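Local coordinates for protein transcriptional regulator, badm/rrf2 family (Thermincola potens, PDB 4CIC) that probably binds DNA through a winged helix-turn-helix as an Rrf2-family transcriptional regulator (IscR) linked to iron-sulfur cluster biogenesis, at residues 18-23 with 33-38; 23-28 with 72-77. The protein carries 3 engineered substitutions. All coordinates share one frame; numbering follows the deposited sequence.

Contact 1 of 2, residues 18-23 with 33-38; sequences MFDLAQ and KSIAER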
# COMPACT_ATOMS: atom_id res chain seq x y z
N MET A 18 -9.52 2.66 -17.57
CA MET A 18 -8.49 2.33 -18.54
C MET A 18 -8.65 0.89 -18.99
O MET A 18 -8.44 0.58 -20.17
CB MET A 18 -7.08 2.56 -17.97
CG MET A 18 -6.75 4.05 -17.77
SD MET A 18 -6.57 4.87 -19.40
CE MET A 18 -5.12 4.07 -20.04
N PHE A 19 -9.05 0.02 -18.07
CA PHE A 19 -9.26 -1.37 -18.45
C PHE A 19 -10.48 -1.50 -19.37
O PHE A 19 -10.45 -2.27 -20.34
CB PHE A 19 -9.39 -2.30 -17.23
CG PHE A 19 -9.56 -3.74 -17.60
CD1 PHE A 19 -8.54 -4.42 -18.25
CD2 PHE A 19 -10.76 -4.39 -17.36
CE1 PHE A 19 -8.71 -5.76 -18.64
CE2 PHE A 19 -10.93 -5.71 -17.76
CZ PHE A 19 -9.89 -6.40 -18.38
N ASP A 20 -11.53 -0.76 -19.08
CA ASP A 20 -12.70 -0.78 -19.98
C ASP A 20 -12.28 -0.34 -21.38
O ASP A 20 -12.66 -0.97 -22.40
CB ASP A 20 -13.82 0.11 -19.41
CG ASP A 20 -15.10 0.07 -20.24
OD1 ASP A 20 -15.11 0.63 -21.36
OD2 ASP A 20 -16.10 -0.51 -19.76
N LEU A 21 -11.50 0.73 -21.47
CA LEU A 21 -10.96 1.11 -22.79
C LEU A 21 -10.10 0.01 -23.43
O LEU A 21 -10.18 -0.22 -24.64
CB LEU A 21 -10.17 2.42 -22.70
CG LEU A 21 -11.02 3.66 -22.38
CD1 LEU A 21 -10.12 4.85 -22.05
CD2 LEU A 21 -11.86 3.98 -23.63
N ALA A 22 -9.30 -0.69 -22.63
CA ALA A 22 -8.51 -1.81 -23.17
C ALA A 22 -9.40 -2.89 -23.77
O ALA A 22 -9.08 -3.47 -24.83
CB ALA A 22 -7.58 -2.40 -22.07
N GLN A 23 -10.51 -3.17 -23.08
CA GLN A 23 -11.48 -4.18 -23.54
C GLN A 23 -12.15 -3.80 -24.83
O GLN A 23 -12.67 -4.66 -25.53
CB GLN A 23 -12.56 -4.42 -22.49
CG GLN A 23 -12.00 -5.17 -21.28
CD GLN A 23 -13.06 -5.49 -20.23
OE1 GLN A 23 -13.62 -4.60 -19.59
NE2 GLN A 23 -13.32 -6.78 -20.04
N LYS A 33 -20.15 7.89 -21.36
CA LYS A 33 -21.38 7.38 -20.75
C LYS A 33 -21.39 5.85 -20.71
O LYS A 33 -21.80 5.25 -19.71
CB LYS A 33 -22.62 7.89 -21.49
CG LYS A 33 -23.91 7.32 -20.93
CD LYS A 33 -25.11 7.68 -21.80
CE LYS A 33 -26.37 7.00 -21.30
NZ LYS A 33 -27.57 7.36 -22.11
N SER A 34 -20.94 5.22 -21.80
CA SER A 34 -20.93 3.76 -21.85
C SER A 34 -19.94 3.17 -20.85
O SER A 34 -20.21 2.12 -20.25
CB SER A 34 -20.63 3.25 -23.27
OG SER A 34 -19.26 3.42 -23.63
N ILE A 35 -18.81 3.83 -20.66
CA ILE A 35 -17.83 3.38 -19.67
C ILE A 35 -18.42 3.48 -18.27
O ILE A 35 -18.34 2.54 -17.46
CB ILE A 35 -16.53 4.20 -19.74
CG1 ILE A 35 -15.79 3.94 -21.06
CG2 ILE A 35 -15.60 3.86 -18.54
CD1 ILE A 35 -14.59 4.87 -21.29
N ALA A 36 -19.04 4.62 -17.99
CA ALA A 36 -19.62 4.85 -16.67
C ALA A 36 -20.71 3.82 -16.41
O ALA A 36 -20.87 3.35 -15.29
CB ALA A 36 -20.19 6.26 -16.58
N GLU A 37 -21.44 3.46 -17.46
CA GLU A 37 -22.54 2.51 -17.32
C GLU A 37 -22.02 1.11 -17.02
O GLU A 37 -22.55 0.41 -16.17
CB GLU A 37 -23.38 2.49 -18.60
CG GLU A 37 -24.82 2.09 -18.39
CD GLU A 37 -25.71 3.29 -18.13
OE1 GLU A 37 -25.69 4.23 -18.95
OE2 GLU A 37 -26.43 3.28 -17.10
N ARG A 38 -20.98 0.70 -17.73
CA ARG A 38 -20.47 -0.66 -17.58
C ARG A 38 -19.73 -0.83 -16.26
O ARG A 38 -19.71 -1.91 -15.69
CB ARG A 38 -19.52 -1.00 -18.73
CG ARG A 38 -20.21 -1.31 -20.04
CD ARG A 38 -19.21 -1.80 -21.07
NE ARG A 38 -18.28 -0.75 -21.47
CZ ARG A 38 -18.52 0.11 -22.46
NH1 ARG A 38 -19.65 0.04 -23.15
NH2 ARG A 38 -17.61 1.04 -22.77
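Asp-20 lays its carboxylate against Ile-35, with Asp-20 OD1 3.4 Å from Ile-35 CG1. The same carboxylate forms a salt bridge with Arg-38, one turn further along helix 32-39. The grip is side-on and uses two nitrogens. Arg-38 NE reaches Asp-20 OD2 at 2.8 Å and Arg-38 NH2 reaches Asp-20 OD1 at 2.9 Å. Both bonds are nearly straight and both use syn lone pairs. The two flat groups are only 20° apart, so they meet edge to edge. Asp-20 CG stands opposite its backbone N (chi1 -176°), which carries the carboxylate out toward helix 32-39. The Arg-38 chain bends at chi3 and turns its guanidinium side-on to the acid. One face of that guanidinium lies over Ser-34 O, and Ser-34 OG takes a weak bond from NH2. Gln-39 NE2 also donates to Asp-20 OD2, so this oxygen of a buried carboxylate has two donors. Beside the polar pair, Leu-21 CD2 packs on Ile-35 CD1 at 3.7 Å, the two side chains crossing at about a right angle. The axes of segments 18-23 and 33-38 approach to 10.3 Å, with 110° between their directions. Helix 32-39 is the first helix of the helix-turn-helix, and helix 43-55 is the second, probably the DNA-recognition helix. Ile-35 also touches Leu-46 of helix 43-55, while Leu-21 also reaches Leu-71 of wing strand 68-71. The contact thus ties helix 9-23 to the helix-turn-helix, with helix 133-143 packed on Phe-19.

Contact 2 of 2, residues 23-28 with 72-77; sequences QHFGEG and AREPRD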
# COMPACT_ATOMS: atom_id res chain seq x y z
N GLN A 23 -10.51 -3.17 -23.08
CA GLN A 23 -11.48 -4.18 -23.54
C GLN A 23 -12.15 -3.80 -24.83
O GLN A 23 -12.67 -4.66 -25.53
CB GLN A 23 -12.56 -4.42 -22.49
CG GLN A 23 -12.00 -5.17 -21.28
CD GLN A 23 -13.06 -5.49 -20.23
OE1 GLN A 23 -13.62 -4.60 -19.59
NE2 GLN A 23 -13.32 -6.78 -20.04
N HIS A 24 -12.14 -2.51 -25.15
CA HIS A 24 -12.78 -2.05 -26.39
C HIS A 24 -11.80 -1.54 -27.44
O HIS A 24 -12.21 -0.99 -28.47
CB HIS A 24 -13.81 -0.97 -26.07
CG HIS A 24 -14.97 -1.47 -25.27
ND1 HIS A 24 -14.95 -1.56 -23.90
CD2 HIS A 24 -16.19 -1.93 -25.66
CE1 HIS A 24 -16.10 -2.06 -23.47
NE2 HIS A 24 -16.86 -2.29 -24.52
N PHE A 25 -10.50 -1.73 -27.21
CA PHE A 25 -9.46 -1.14 -28.03
C PHE A 25 -9.57 -1.54 -29.50
O PHE A 25 -9.48 -0.71 -30.38
CB PHE A 25 -8.09 -1.51 -27.47
CG PHE A 25 -6.92 -0.82 -28.14
CD1 PHE A 25 -6.89 0.56 -28.30
CD2 PHE A 25 -5.82 -1.56 -28.56
CE1 PHE A 25 -5.80 1.18 -28.91
CE2 PHE A 25 -4.71 -0.95 -29.13
CZ PHE A 25 -4.70 0.42 -29.32
N GLY A 26 -9.77 -2.83 -29.74
CA GLY A 26 -9.87 -3.32 -31.11
C GLY A 26 -11.10 -2.82 -31.83
O GLY A 26 -11.08 -2.51 -33.03
N GLU A 27 -12.20 -2.73 -31.09
CA GLU A 27 -13.47 -2.38 -31.70
C GLU A 27 -13.56 -0.90 -32.01
O GLU A 27 -14.32 -0.50 -32.89
CB GLU A 27 -14.62 -2.80 -30.79
CG GLU A 27 -14.83 -4.31 -30.77
CD GLU A 27 -16.07 -4.71 -30.00
OE1 GLU A 27 -16.57 -3.89 -29.20
OE2 GLU A 27 -16.54 -5.85 -30.20
N GLY A 28 -12.79 -0.08 -31.30
CA GLY A 28 -12.77 1.34 -31.55
C GLY A 28 -13.34 2.19 -30.43
O GLY A 28 -13.59 1.69 -29.33
N ALA A 72 -4.60 5.61 -26.11
CA ALA A 72 -3.63 6.28 -26.98
C ALA A 72 -2.33 5.49 -27.17
O ALA A 72 -1.48 5.87 -27.98
CB ALA A 72 -3.33 7.67 -26.44
N ARG A 73 -2.18 4.40 -26.40
CA ARG A 73 -1.10 3.42 -26.55
C ARG A 73 -1.74 2.04 -26.49
O ARG A 73 -2.83 1.89 -25.94
CB ARG A 73 -0.09 3.53 -25.40
CG ARG A 73 0.53 4.89 -25.23
CD ARG A 73 1.97 4.78 -24.77
NE ARG A 73 2.12 4.16 -23.44
CZ ARG A 73 2.15 4.84 -22.30
NH1 ARG A 73 2.01 6.16 -22.32
NH2 ARG A 73 2.31 4.20 -21.14
N GLU A 74 -1.06 1.03 -27.02
CA GLU A 74 -1.58 -0.34 -27.00
C GLU A 74 -1.56 -0.82 -25.56
O GLU A 74 -0.72 -0.39 -24.80
CB GLU A 74 -0.71 -1.26 -27.85
CG GLU A 74 -0.83 -1.01 -29.38
CD GLU A 74 0.23 -1.74 -30.19
OE1 GLU A 74 0.45 -2.95 -29.96
OE2 GLU A 74 0.85 -1.11 -31.07
N PRO A 75 -2.50 -1.70 -25.19
CA PRO A 75 -2.53 -2.15 -23.79
C PRO A 75 -1.21 -2.76 -23.32
O PRO A 75 -0.87 -2.60 -22.12
CB PRO A 75 -3.67 -3.19 -23.77
CG PRO A 75 -4.62 -2.71 -24.92
CD PRO A 75 -3.68 -2.15 -25.95
N ARG A 76 -0.47 -3.41 -24.20
CA ARG A 76 0.81 -4.02 -23.80
C ARG A 76 1.87 -2.98 -23.43
O ARG A 76 2.86 -3.31 -22.76
CB ARG A 76 1.34 -4.94 -24.90
CG ARG A 76 1.72 -4.20 -26.17
CD ARG A 76 1.92 -5.15 -27.37
NE ARG A 76 2.31 -4.36 -28.53
CZ ARG A 76 3.57 -4.17 -28.90
NH1 ARG A 76 4.56 -4.73 -28.22
NH2 ARG A 76 3.85 -3.42 -29.96
N ASP A 77 1.65 -1.73 -23.85
CA ASP A 77 2.57 -0.63 -23.55
C ASP A 77 2.06 0.28 -22.43
O ASP A 77 2.56 1.40 -22.27
CB ASP A 77 2.84 0.20 -24.80
CG ASP A 77 3.58 -0.59 -25.89
OD1 ASP A 77 4.48 -1.39 -25.53
OD2 ASP A 77 3.26 -0.42 -27.09
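Asp-77 O is gripped by two nitrogens of Arg-73, in the same short turn whose Glu-74 and Pro-75 receive the Phe-25 ring. This is the segment that leaves the wing of the winged helix-turn-helix, between strand 68-71 and helix 80-87. Its partner, 23-28, is the loop between helix 9-23 and helix 32-39. Arg-73 NE and Arg-73 NH2 both lie 3.0 Å from Asp-77 O, which sits in the guanidinium plane. NH2 comes in the carbonyl plane, whereas NE comes from above it. This pair of bonds ties the two ends of the short turn together. Inside it, Asp-77 N bonds back to Glu-74 O, in keeping with the 3-10 segment at 75-76. Glu-74 OE1 takes a straight bond from Arg-76 NE at 2.7 Å (170°), met from above the carboxylate plane. That salt bridge spans the outer side of the turn.

Across the contact the packing is apolar and is made by one ring. Phe-25 CG lies opposite its backbone N (chi1 -173°), and this sends the ring out to segment 72-77. Phe-25 CD2 rests 3.4 Å from Pro-75 CD, and the ring meets the proline obliquely. Further along the ring, Phe-25 CE2 lies 3.8 Å from Glu-74 CA and 3.9 Å from Glu-74 CG. The first carbons of the glutamate thus serve as an apolar surface, while its carboxylate leads away to Arg-76. Pro-75 is buried, and Leu-133 and Leu-137 of helix 133-143 also pack on it. Gly-28 N returns to His-24 O and closes the turn that carries Phe-25. At the far end of the ring, Phe-25 CZ comes to 4.1 Å from Arg-73 O, a buried carbonyl oxygen that has no hydrogen-bond partner in the model.

The centres of contacts 1 and 2 lie about 12 Å apart within the same winged helix-turn-helix. They share Gln-23. Along the chain the order is 18-23, 23-28, 33-38 and 72-77, so the two pairings cross. Contact 1 joins helix 9-23 to helix 32-39, and contact 2 joins the following loop to the chain leaving the wing. They also touch directly: Arg-38 NE lies 3.2 Å from His-24 CE1, and Ala-22 CB packs on Pro-75 CG. Helix 9-23 and its loop thereby connect the helix-turn-helix with the wing, the two parts that probably meet DNA.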